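Local coordinates for protein R.Ecl18kI (Enterobacter cloacae, PDB 2GB7) that cuts double-stranded DNA as a type II restriction endonuclease, recognising the sequence 5'-CCNGG-3' with the help of nucleotide flipping, at the interface of chains A and B. Sequence-based numbering; all coordinates share one arbitrary frame. Chains: chain A/B, R.Ecl18kI.

Three patches join the two subunits along their two-fold axis. Contacts 1 and 2 are neighbours, the centres of their C-alpha atoms about 13 Å apart, and share A:Ile94 on helix 90-100; together they form a helical contact region at one end of the deposited dimer, probably its main dimerisation element. Contact 3, where the catalytic domains meet through the 3-10 helix 188-190 and helix 191-199, has its C-alpha centre about 53 Å from that of contact 1 and about 42 Å from that of contact 2. Helix 102-134 leads away from contact 2. Holding both ends probably sets the spacing of the two active sites.

Contact 1: the interface of chains A and B. Residues chain A 85, 87-88, 90-91, 93-94; chain B 85-86, 88-91, 93-94.
At the apolar centre, the first turns of helix 90-100 from the two subunits of this EcoRII-C family endonuclease pack across the dimer axis, proline against alanine. The A:Ala93 methyl CB meets B:Pro90 CB at 3.5 Å, tighter than usual, while the twin pair A:Pro90 CB and B:Ala93 CB is slightly looser at 3.7 Å. Isoleucines flank this core tip to tip. A:Ile85 sends CD1 to B:Ile94 CD1 at 3.5 Å and over B:Tyr91 CA at 3.6 Å. Its CG1 takes the crowded place between backbone N and carbonyl carbon (chi1 70°), whereas in B:Ile85 the same branch is anti to the carbonyl carbon (chi1 -71°), so the two-fold is not exact in its side chains. A:Ile94 and B:Ile85 likewise point their CD1 methyls at each other. B:Ile94 has CG1 anti to its own carbonyl carbon (chi1 -66°), which carries CD1 toward A:Ala93 O at 3.6 Å. Farther out, backbone carbonyls border the proline rings: B:Pro90 CG lies 3.3 Å from A:Ile85 O and 3.4 Å from A:Met88 O. No hydrogen bond crosses the patch. The other ring has the same carbonyl rim, with A:Pro90 CG facing B:Met88 O and B:Ile85 O.

Contact 2: the interface of chains A and B. Residues chain A 94-95, 98-99, 102, 105; chain B 72-73, 76-77, 80, 97.
Helix 90-100 of chain A, part of the probable helical dimerisation region of this EcoRII-C family endonuclease, lies against the end of helix 49-77 of chain B and meets B:Phe97 on the partner's own helix 90-100. A:Ile94 sets its branch methyl CG2, anti to the backbone N, over one face of the B:Phe97 ring, 3.7 Å from the ring centroid and offset toward the rim. The same methyl reaches B:Ile80 CG1 at 3.7 Å as the two isoleucines slide past each other in opposite directions. A:Thr98 crosses the phenyl at about a right angle, with CG2 3.9 Å from B:Phe97 CZ and also near B:Leu76 CB. Its hydroxyl OG1, in the crowded place between N and carbonyl carbon (chi1 68°), turns back to donate to A:Arg95 O at 2.8 Å, along a carbonyl lone pair; this fixes the methyl toward chain B. A hydrogen bond crosses the interface: B:Thr73 OG1 donates to A:Thr98 O at 2.8 Å, from above the carbonyl plane. B:Thr73 CG2 meets A:Met99 CG at 3.8 Å, and A:Pro102 lies beside the hydroxyl. B:Ser77 OG is held by its own helix, donating to B:Thr73 O at 2.7 Å.

Contact 3: the interface of chains A and B. Residues chain A 158, 190-191, 193-195; chain B 189-191, 193-194, 220.
This is a two-fold helix-to-helix interface between the catalytic domains, made by side-chain packing and by methylenes set against a backbone carbonyl; no polar atom bonds across it, and it probably helps hold the two active sites in register. Each Glu194 lays its aliphatic part over the partner's Gln190 and Pro193. In A:Glu194, CG is anti to the backbone N (chi1 -174°) and the chain bends at chi2 (-83°), so that CG sits 3.3 Å from B:Gln190 O and 3.7 Å from B:Pro193 CB, A:Glu194 running alongside B:Pro193 but crossing the B:Gln190 side chain at about a right angle. Beyond the bend, the carboxylate OE1 rests 3.5 Å from B:Gln190 CG, its plane turned only 18° from that amide, and OE2 lies 3.6 Å from B:Ile220 CG2. Both Gln190 chains are extended and cross Glu191 of the partner obliquely. Their amides are modelled in opposite senses, an orientation that may not be certain: A:Gln190 NE2 is 3.3 Å from B:Glu191 CB, whereas B:Gln190 OE1 is 3.5 Å from A:Glu191 CB. The two Glu191 chains lie side by side, with A:Glu191 OE2 and B:Glu191 OE2 4.0 Å apart, a pairing of like charges that may favour protonation of one. B:Trp189 carries B:Gln190 CG over one ring face. The patch spans the 3-10 helix 188-190 and the first turn of helix 191-199, and includes A:Glu195, the likely catalytic glutamate of the PD-(D/E)XK nuclease fold.

Contact 1: the interface of chains A and B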
loop_
_atom_site.group_PDB
_atom_site.type_symbol
_atom_site.label_atom_id
_atom_site.label_comp_id
_atom_site.label_asym_id
_atom_site.label_seq_id
_atom_site.Cartn_x
_atom_site.Cartn_y
_atom_site.Cartn_z
ATOM N N ILE A 85 2.679 -15.398 37.154
ATOM C CA ILE A 85 2.978 -16.732 36.639
ATOM C C ILE A 85 3.678 -17.631 37.637
ATOM O O ILE A 85 3.852 -18.821 37.367
ATOM C CB ILE A 85 3.813 -16.659 35.332
ATOM C CG1 ILE A 85 5.241 -16.161 35.644
ATOM C CG2 ILE A 85 3.084 -15.802 34.321
ATOM C CD1 ILE A 85 6.171 -16.086 34.446
ATOM N N ASP A 87 4.464 -20.138 40.255
ATOM C CA ASP A 87 3.728 -21.340 40.691
ATOM C C ASP A 87 2.729 -21.853 39.648
ATOM O O ASP A 87 1.964 -22.779 39.931
ATOM C CB ASP A 87 3.045 -21.153 42.063
ATOM C CG ASP A 87 4.038 -20.938 43.192
ATOM N N MET A 88 2.728 -21.256 38.456
ATOM C CA MET A 88 2.085 -21.876 37.307
ATOM C C MET A 88 2.969 -23.009 36.794
ATOM O O MET A 88 4.205 -22.995 36.999
ATOM C CB MET A 88 1.862 -20.868 36.174
ATOM C CG MET A 88 0.547 -20.097 36.243
ATOM S SD MET A 88 0.359 -19.184 34.718
ATOM C CE MET A 88 -1.110 -18.161 34.998
ATOM N N PRO A 90 4.847 -24.684 33.692
ATOM C CA PRO A 90 5.505 -24.023 32.556
ATOM C C PRO A 90 4.629 -24.002 31.303
ATOM O O PRO A 90 4.612 -22.999 30.572
ATOM C CB PRO A 90 6.747 -24.884 32.319
ATOM C CG PRO A 90 6.962 -25.632 33.569
ATOM C CD PRO A 90 5.635 -25.818 34.204
ATOM N N TYR A 91 3.899 -25.093 31.068
ATOM C CA TYR A 91 2.935 -25.153 29.966
ATOM C C TYR A 91 1.802 -24.147 30.160
ATOM O O TYR A 91 1.407 -23.460 29.220
ATOM C CB TYR A 91 2.352 -26.568 29.835
ATOM C CG TYR A 91 1.148 -26.620 28.910
ATOM C CD1 TYR A 91 1.303 -26.705 27.532
ATOM C CD2 TYR A 91 -0.150 -26.585 29.428
ATOM C CE1 TYR A 91 0.192 -26.742 26.684
ATOM C CE2 TYR A 91 -1.265 -26.614 28.594
ATOM C CZ TYR A 91 -1.089 -26.710 27.232
ATOM O OH TYR A 91 -2.198 -26.745 26.414
ATOM N N ALA A 93 1.909 -21.450 32.065
ATOM C CA ALA A 93 2.547 -20.138 31.872
ATOM C C ALA A 93 2.597 -19.675 30.402
ATOM O O ALA A 93 2.240 -18.516 30.093
ATOM C CB ALA A 93 3.935 -20.140 32.505
ATOM N N ILE A 94 2.981 -20.558 29.477
ATOM C CA ILE A 94 2.997 -20.175 28.061
ATOM C C ILE A 94 1.583 -19.985 27.514
ATOM O O ILE A 94 1.292 -18.953 26.920
ATOM C CB ILE A 94 3.819 -21.131 27.168
ATOM C CG1 ILE A 94 5.289 -21.078 27.600
ATOM C CG2 ILE A 94 3.629 -20.780 25.682
ATOM C CD1 ILE A 94 6.196 -22.082 26.925
ATOM N N ILE B 85 9.697 -27.981 27.504
ATOM C CA ILE B 85 9.555 -27.012 28.586
ATOM C C ILE B 85 9.324 -27.636 29.958
ATOM O O ILE B 85 9.224 -26.925 30.961
ATOM C CB ILE B 85 8.419 -26.035 28.261
ATOM C CG1 ILE B 85 8.864 -25.109 27.136
ATOM C CG2 ILE B 85 8.044 -25.218 29.476
ATOM C CD1 ILE B 85 7.747 -24.705 26.196
ATOM N N LYS B 86 9.257 -28.965 29.989
ATOM C CA LYS B 86 8.990 -29.743 31.206
ATOM C C LYS B 86 9.558 -29.219 32.533
ATOM O O LYS B 86 8.836 -29.123 33.530
ATOM C CB LYS B 86 9.432 -31.201 31.011
ATOM C CG LYS B 86 8.463 -32.011 30.170
ATOM C CD LYS B 86 8.421 -33.468 30.604
ATOM C CE LYS B 86 7.043 -34.073 30.327
ATOM N NZ LYS B 86 6.616 -33.978 28.896
ATOM N N MET B 88 11.490 -26.337 33.185
ATOM C CA MET B 88 11.811 -24.935 33.322
ATOM C C MET B 88 10.833 -24.305 34.297
ATOM O O MET B 88 9.697 -24.791 34.462
ATOM C CB MET B 88 11.680 -24.222 31.974
ATOM C CG MET B 88 12.388 -24.902 30.803
ATOM S SD MET B 88 12.132 -24.018 29.244
ATOM C CE MET B 88 13.341 -22.716 29.403
ATOM N N SER B 89 11.260 -23.203 34.916
ATOM C CA SER B 89 10.352 -22.353 35.674
ATOM C C SER B 89 9.341 -21.786 34.683
ATOM O O SER B 89 9.623 -21.734 33.492
ATOM C CB SER B 89 11.110 -21.200 36.327
ATOM O OG SER B 89 11.700 -20.356 35.323
ATOM N N PRO B 90 8.153 -21.398 35.167
ATOM C CA PRO B 90 7.217 -20.696 34.274
ATOM C C PRO B 90 7.822 -19.465 33.584
ATOM O O PRO B 90 7.508 -19.192 32.406
ATOM C CB PRO B 90 6.074 -20.284 35.215
ATOM C CG PRO B 90 6.555 -20.542 36.601
ATOM C CD PRO B 90 7.580 -21.611 36.503
ATOM N N TYR B 91 8.672 -18.731 34.302
ATOM C CA TYR B 91 9.333 -17.557 33.732
ATOM C C TYR B 91 10.279 -17.930 32.591
ATOM O O TYR B 91 10.262 -17.296 31.529
ATOM C CB TYR B 91 10.080 -16.748 34.802
ATOM C CG TYR B 91 10.746 -15.523 34.219
ATOM C CD1 TYR B 91 10.044 -14.328 34.091
ATOM C CD2 TYR B 91 12.072 -15.566 33.767
ATOM C CE1 TYR B 91 10.635 -13.202 33.539
ATOM C CE2 TYR B 91 12.671 -14.440 33.201
ATOM C CZ TYR B 91 11.944 -13.266 33.098
ATOM O OH TYR B 91 12.517 -12.146 32.547
ATOM N N ALA B 93 10.119 -20.663 30.895
ATOM C CA ALA B 93 9.286 -21.272 29.864
ATOM C C ALA B 93 8.850 -20.202 28.846
ATOM O O ALA B 93 9.057 -20.347 27.632
ATOM C CB ALA B 93 8.080 -21.926 30.489
ATOM N N ILE B 94 8.257 -19.124 29.356
ATOM C CA ILE B 94 7.845 -18.001 28.520
ATOM C C ILE B 94 9.048 -17.388 27.812
ATOM O O ILE B 94 9.017 -17.179 26.594
ATOM C CB ILE B 94 7.091 -16.925 29.334
ATOM C CG1 ILE B 94 5.761 -17.490 29.836
ATOM C CG2 ILE B 94 6.871 -15.658 28.484
ATOM C CD1 ILE B 94 5.270 -16.867 31.123
#

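Contact 2: the interface of chains A and B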
loop_
_atom_site.group_PDB
_atom_site.type_symbol
_atom_site.label_atom_id
_atom_site.label_comp_id
_atom_site.label_asym_id
_atom_site.label_seq_id
_atom_site.Cartn_x
_atom_site.Cartn_y
_atom_site.Cartn_z
ATOM N N ILE A 94 2.981 -20.558 29.477
ATOM C CA ILE A 94 2.997 -20.175 28.061
ATOM C C ILE A 94 1.583 -19.985 27.514
ATOM O O ILE A 94 1.292 -18.953 26.920
ATOM C CB ILE A 94 3.819 -21.131 27.168
ATOM C CG1 ILE A 94 5.289 -21.078 27.600
ATOM C CG2 ILE A 94 3.629 -20.780 25.682
ATOM C CD1 ILE A 94 6.196 -22.082 26.925
ATOM N N ARG A 95 0.712 -20.967 27.742
ATOM C CA ARG A 95 -0.711 -20.835 27.408
ATOM C C ARG A 95 -1.266 -19.510 27.903
ATOM O O ARG A 95 -1.846 -18.778 27.121
ATOM C CB ARG A 95 -1.533 -21.987 27.995
ATOM C CG ARG A 95 -1.392 -23.306 27.249
ATOM C CD ARG A 95 -2.341 -23.419 26.070
ATOM N NE ARG A 95 -3.742 -23.410 26.486
ATOM N N THR A 98 0.047 -16.687 25.833
ATOM C CA THR A 98 -0.575 -16.654 24.510
ATOM C C THR A 98 -2.046 -16.235 24.556
ATOM O O THR A 98 -2.607 -15.917 23.533
ATOM C CB THR A 98 -0.468 -18.009 23.727
ATOM O OG1 THR A 98 -1.261 -19.036 24.369
ATOM C CG2 THR A 98 0.979 -18.475 23.625
ATOM N N MET A 99 -2.655 -16.276 25.744
ATOM C CA MET A 99 -4.051 -15.876 25.946
ATOM C C MET A 99 -4.154 -14.432 26.421
ATOM O O MET A 99 -5.056 -13.696 26.009
ATOM C CB MET A 99 -4.737 -16.784 26.971
ATOM C CG MET A 99 -4.837 -18.247 26.589
ATOM S SD MET A 99 -6.081 -19.120 27.558
ATOM C CE MET A 99 -7.504 -18.808 26.506
ATOM N N PRO A 102 -2.045 -11.782 23.260
ATOM C CA PRO A 102 -1.886 -11.919 21.811
ATOM C C PRO A 102 -2.039 -10.589 21.051
ATOM O O PRO A 102 -1.651 -10.482 19.879
ATOM C CB PRO A 102 -3.013 -12.884 21.434
ATOM C CG PRO A 102 -4.053 -12.632 22.461
ATOM C CD PRO A 102 -3.260 -12.478 23.724
ATOM N N ILE A 105 1.513 -8.822 21.532
ATOM C CA ILE A 105 2.335 -9.601 20.575
ATOM C C ILE A 105 2.072 -9.235 19.118
ATOM O O ILE A 105 2.986 -8.895 18.335
ATOM C CB ILE A 105 2.128 -11.128 20.779
ATOM C CG1 ILE A 105 2.457 -11.548 22.220
ATOM C CG2 ILE A 105 2.953 -11.920 19.778
ATOM C CD1 ILE A 105 2.184 -13.019 22.522
ATOM N N THR B 72 -5.666 -16.404 16.935
ATOM C CA THR B 72 -4.244 -16.180 17.154
ATOM C C THR B 72 -3.755 -17.069 18.296
ATOM O O THR B 72 -2.743 -17.780 18.184
ATOM C CB THR B 72 -4.007 -14.709 17.464
ATOM O OG1 THR B 72 -4.499 -13.926 16.360
ATOM C CG2 THR B 72 -2.523 -14.421 17.715
ATOM N N THR B 73 -4.490 -17.048 19.393
ATOM C CA THR B 73 -4.109 -17.892 20.551
ATOM C C THR B 73 -4.045 -19.367 20.162
ATOM O O THR B 73 -3.100 -20.089 20.556
ATOM C CB THR B 73 -5.100 -17.684 21.681
ATOM O OG1 THR B 73 -5.016 -16.323 22.121
ATOM C CG2 THR B 73 -4.814 -18.630 22.854
ATOM N N LEU B 76 -0.991 -20.085 18.021
ATOM C CA LEU B 76 0.210 -20.095 18.847
ATOM C C LEU B 76 0.337 -21.378 19.660
ATOM O O LEU B 76 1.439 -21.814 19.988
ATOM C CB LEU B 76 0.226 -18.889 19.786
ATOM C CG LEU B 76 0.529 -17.529 19.155
ATOM C CD1 LEU B 76 0.357 -16.388 20.172
ATOM C CD2 LEU B 76 1.931 -17.508 18.552
ATOM N N SER B 77 -0.782 -22.003 19.987
ATOM C CA SER B 77 -0.680 -23.164 20.880
ATOM C C SER B 77 -0.120 -24.419 20.155
ATOM O O SER B 77 0.383 -25.360 20.792
ATOM C CB SER B 77 -2.005 -23.365 21.611
ATOM O OG SER B 77 -2.384 -22.133 22.223
ATOM N N ILE B 80 3.628 -24.749 21.172
ATOM C CA ILE B 80 3.999 -25.103 22.540
ATOM C C ILE B 80 4.527 -26.538 22.577
ATOM O O ILE B 80 3.895 -27.461 22.055
ATOM C CB ILE B 80 2.844 -24.924 23.546
ATOM C CG1 ILE B 80 2.309 -23.499 23.512
ATOM C CG2 ILE B 80 3.345 -25.194 24.962
ATOM C CD1 ILE B 80 1.066 -23.296 24.365
ATOM N N PHE B 97 9.897 -19.492 25.002
ATOM C CA PHE B 97 8.892 -19.290 23.969
ATOM C C PHE B 97 9.199 -18.034 23.166
ATOM O O PHE B 97 9.169 -18.062 21.929
ATOM C CB PHE B 97 7.515 -19.198 24.604
ATOM C CG PHE B 97 6.396 -19.251 23.624
ATOM C CD1 PHE B 97 6.003 -20.466 23.069
ATOM C CD2 PHE B 97 5.713 -18.093 23.273
ATOM C CE1 PHE B 97 4.938 -20.518 22.163
ATOM C CE2 PHE B 97 4.663 -18.132 22.358
ATOM C CZ PHE B 97 4.268 -19.353 21.811
#

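Contact 3: the interface of chains A and B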
loop_
_atom_site.group_PDB
_atom_site.type_symbol
_atom_site.label_atom_id
_atom_site.label_comp_id
_atom_site.label_asym_id
_atom_site.label_seq_id
_atom_site.Cartn_x
_atom_site.Cartn_y
_atom_site.Cartn_z
ATOM N N LEU A 158 7.809 11.200 -5.075
ATOM C CA LEU A 158 7.961 9.830 -5.576
ATOM C C LEU A 158 9.300 9.726 -6.339
ATOM O O LEU A 158 9.902 8.651 -6.413
ATOM C CB LEU A 158 6.681 9.494 -6.383
ATOM C CG LEU A 158 6.590 8.343 -7.378
ATOM C CD1 LEU A 158 5.241 7.654 -7.264
ATOM C CD2 LEU A 158 6.803 8.835 -8.794
ATOM N N GLN A 190 0.653 2.352 -10.123
ATOM C CA GLN A 190 -0.321 3.325 -10.652
ATOM C C GLN A 190 -0.053 4.751 -10.144
ATOM O O GLN A 190 -0.463 5.724 -10.767
ATOM C CB GLN A 190 -1.747 2.891 -10.307
ATOM C CG GLN A 190 -2.149 1.571 -10.982
ATOM C CD GLN A 190 -3.380 0.959 -10.366
ATOM O OE1 GLN A 190 -3.884 -0.055 -10.838
ATOM N NE2 GLN A 190 -3.888 1.582 -9.329
ATOM N N GLU A 191 0.684 4.857 -9.020
ATOM C CA GLU A 191 1.067 6.156 -8.485
ATOM C C GLU A 191 1.975 6.916 -9.434
ATOM O O GLU A 191 2.003 8.133 -9.446
ATOM C CB GLU A 191 1.758 5.952 -7.113
ATOM C CG GLU A 191 0.827 5.311 -6.119
ATOM C CD GLU A 191 1.524 4.916 -4.825
ATOM O OE1 GLU A 191 2.724 5.162 -4.753
ATOM O OE2 GLU A 191 0.827 4.413 -3.895
ATOM N N PRO A 193 2.401 6.968 -13.023
ATOM C CA PRO A 193 1.802 7.773 -14.098
ATOM C C PRO A 193 1.060 8.985 -13.562
ATOM O O PRO A 193 1.009 10.024 -14.215
ATOM C CB PRO A 193 0.818 6.792 -14.755
ATOM C CG PRO A 193 1.465 5.465 -14.540
ATOM C CD PRO A 193 1.972 5.562 -13.130
ATOM N N GLU A 194 0.448 8.875 -12.379
ATOM C CA GLU A 194 -0.214 10.025 -11.807
ATOM C C GLU A 194 0.740 11.197 -11.626
ATOM O O GLU A 194 0.398 12.337 -11.971
ATOM C CB GLU A 194 -0.909 9.668 -10.494
ATOM C CG GLU A 194 -1.746 10.816 -9.931
ATOM C CD GLU A 194 -0.946 11.828 -9.137
ATOM O OE1 GLU A 194 0.103 11.444 -8.559
ATOM O OE2 GLU A 194 -1.395 12.999 -9.052
ATOM N N GLU A 195 1.953 10.896 -11.136
ATOM C CA GLU A 195 2.917 11.952 -10.862
ATOM C C GLU A 195 3.521 12.456 -12.163
ATOM O O GLU A 195 3.723 13.675 -12.339
ATOM C CB GLU A 195 3.951 11.436 -9.886
ATOM C CG GLU A 195 3.358 11.362 -8.493
ATOM C CD GLU A 195 3.015 12.738 -7.989
ATOM O OE1 GLU A 195 3.945 13.561 -7.938
ATOM O OE2 GLU A 195 1.814 13.024 -7.707
ATOM N N TRP B 189 -4.141 7.328 -2.851
ATOM C CA TRP B 189 -5.094 8.105 -3.655
ATOM C C TRP B 189 -4.570 8.420 -5.062
ATOM O O TRP B 189 -5.343 8.643 -5.959
ATOM C CB TRP B 189 -5.501 9.414 -2.961
ATOM C CG TRP B 189 -4.343 10.325 -2.698
ATOM C CD1 TRP B 189 -3.634 10.418 -1.541
ATOM C CD2 TRP B 189 -3.733 11.248 -3.623
ATOM N NE1 TRP B 189 -2.627 11.353 -1.671
ATOM C CE2 TRP B 189 -2.674 11.880 -2.942
ATOM C CE3 TRP B 189 -3.993 11.609 -4.958
ATOM C CZ2 TRP B 189 -1.843 12.832 -3.553
ATOM C CZ3 TRP B 189 -3.178 12.565 -5.570
ATOM C CH2 TRP B 189 -2.139 13.184 -4.876
ATOM N N GLN B 190 -3.249 8.456 -5.213
ATOM C CA GLN B 190 -2.630 8.741 -6.500
ATOM C C GLN B 190 -3.037 7.715 -7.549
ATOM O O GLN B 190 -2.989 8.012 -8.755
ATOM C CB GLN B 190 -1.107 8.780 -6.325
ATOM C CG GLN B 190 -0.642 9.992 -5.459
ATOM C CD GLN B 190 0.825 9.902 -5.004
ATOM O OE1 GLN B 190 1.504 8.919 -5.272
ATOM N NE2 GLN B 190 1.268 10.887 -4.224
ATOM N N GLU B 191 -3.464 6.519 -7.110
ATOM C CA GLU B 191 -3.916 5.473 -8.051
ATOM C C GLU B 191 -5.171 5.909 -8.788
ATOM O O GLU B 191 -5.430 5.452 -9.902
ATOM C CB GLU B 191 -4.195 4.177 -7.297
ATOM C CG GLU B 191 -2.910 3.643 -6.592
ATOM C CD GLU B 191 -3.177 2.486 -5.639
ATOM O OE1 GLU B 191 -4.375 2.120 -5.475
ATOM O OE2 GLU B 191 -2.177 1.960 -5.025
ATOM N N PRO B 193 -6.466 9.119 -9.864
ATOM C CA PRO B 193 -6.288 9.898 -11.095
ATOM C C PRO B 193 -5.644 9.081 -12.205
ATOM O O PRO B 193 -5.948 9.265 -13.362
ATOM C CB PRO B 193 -5.345 11.027 -10.660
ATOM C CG PRO B 193 -5.655 11.265 -9.258
ATOM C CD PRO B 193 -5.794 9.804 -8.745
ATOM N N GLU B 194 -4.752 8.157 -11.859
ATOM C CA GLU B 194 -4.164 7.332 -12.903
ATOM C C GLU B 194 -5.239 6.561 -13.650
ATOM O O GLU B 194 -5.248 6.541 -14.891
ATOM C CB GLU B 194 -3.093 6.390 -12.307
ATOM C CG GLU B 194 -2.421 5.559 -13.416
ATOM C CD GLU B 194 -3.191 4.341 -13.861
ATOM O OE1 GLU B 194 -3.956 3.754 -13.054
ATOM O OE2 GLU B 194 -2.987 3.932 -15.043
ATOM N N ILE B 220 -5.429 18.335 -5.792
ATOM C CA ILE B 220 -4.944 17.519 -6.918
ATOM C C ILE B 220 -6.045 16.588 -7.395
ATOM O O ILE B 220 -6.266 16.457 -8.599
ATOM C CB ILE B 220 -3.706 16.699 -6.506
ATOM C CG1 ILE B 220 -2.542 17.644 -6.243
ATOM C CG2 ILE B 220 -3.395 15.646 -7.550
ATOM C CD1 ILE B 220 -1.363 17.004 -5.502
#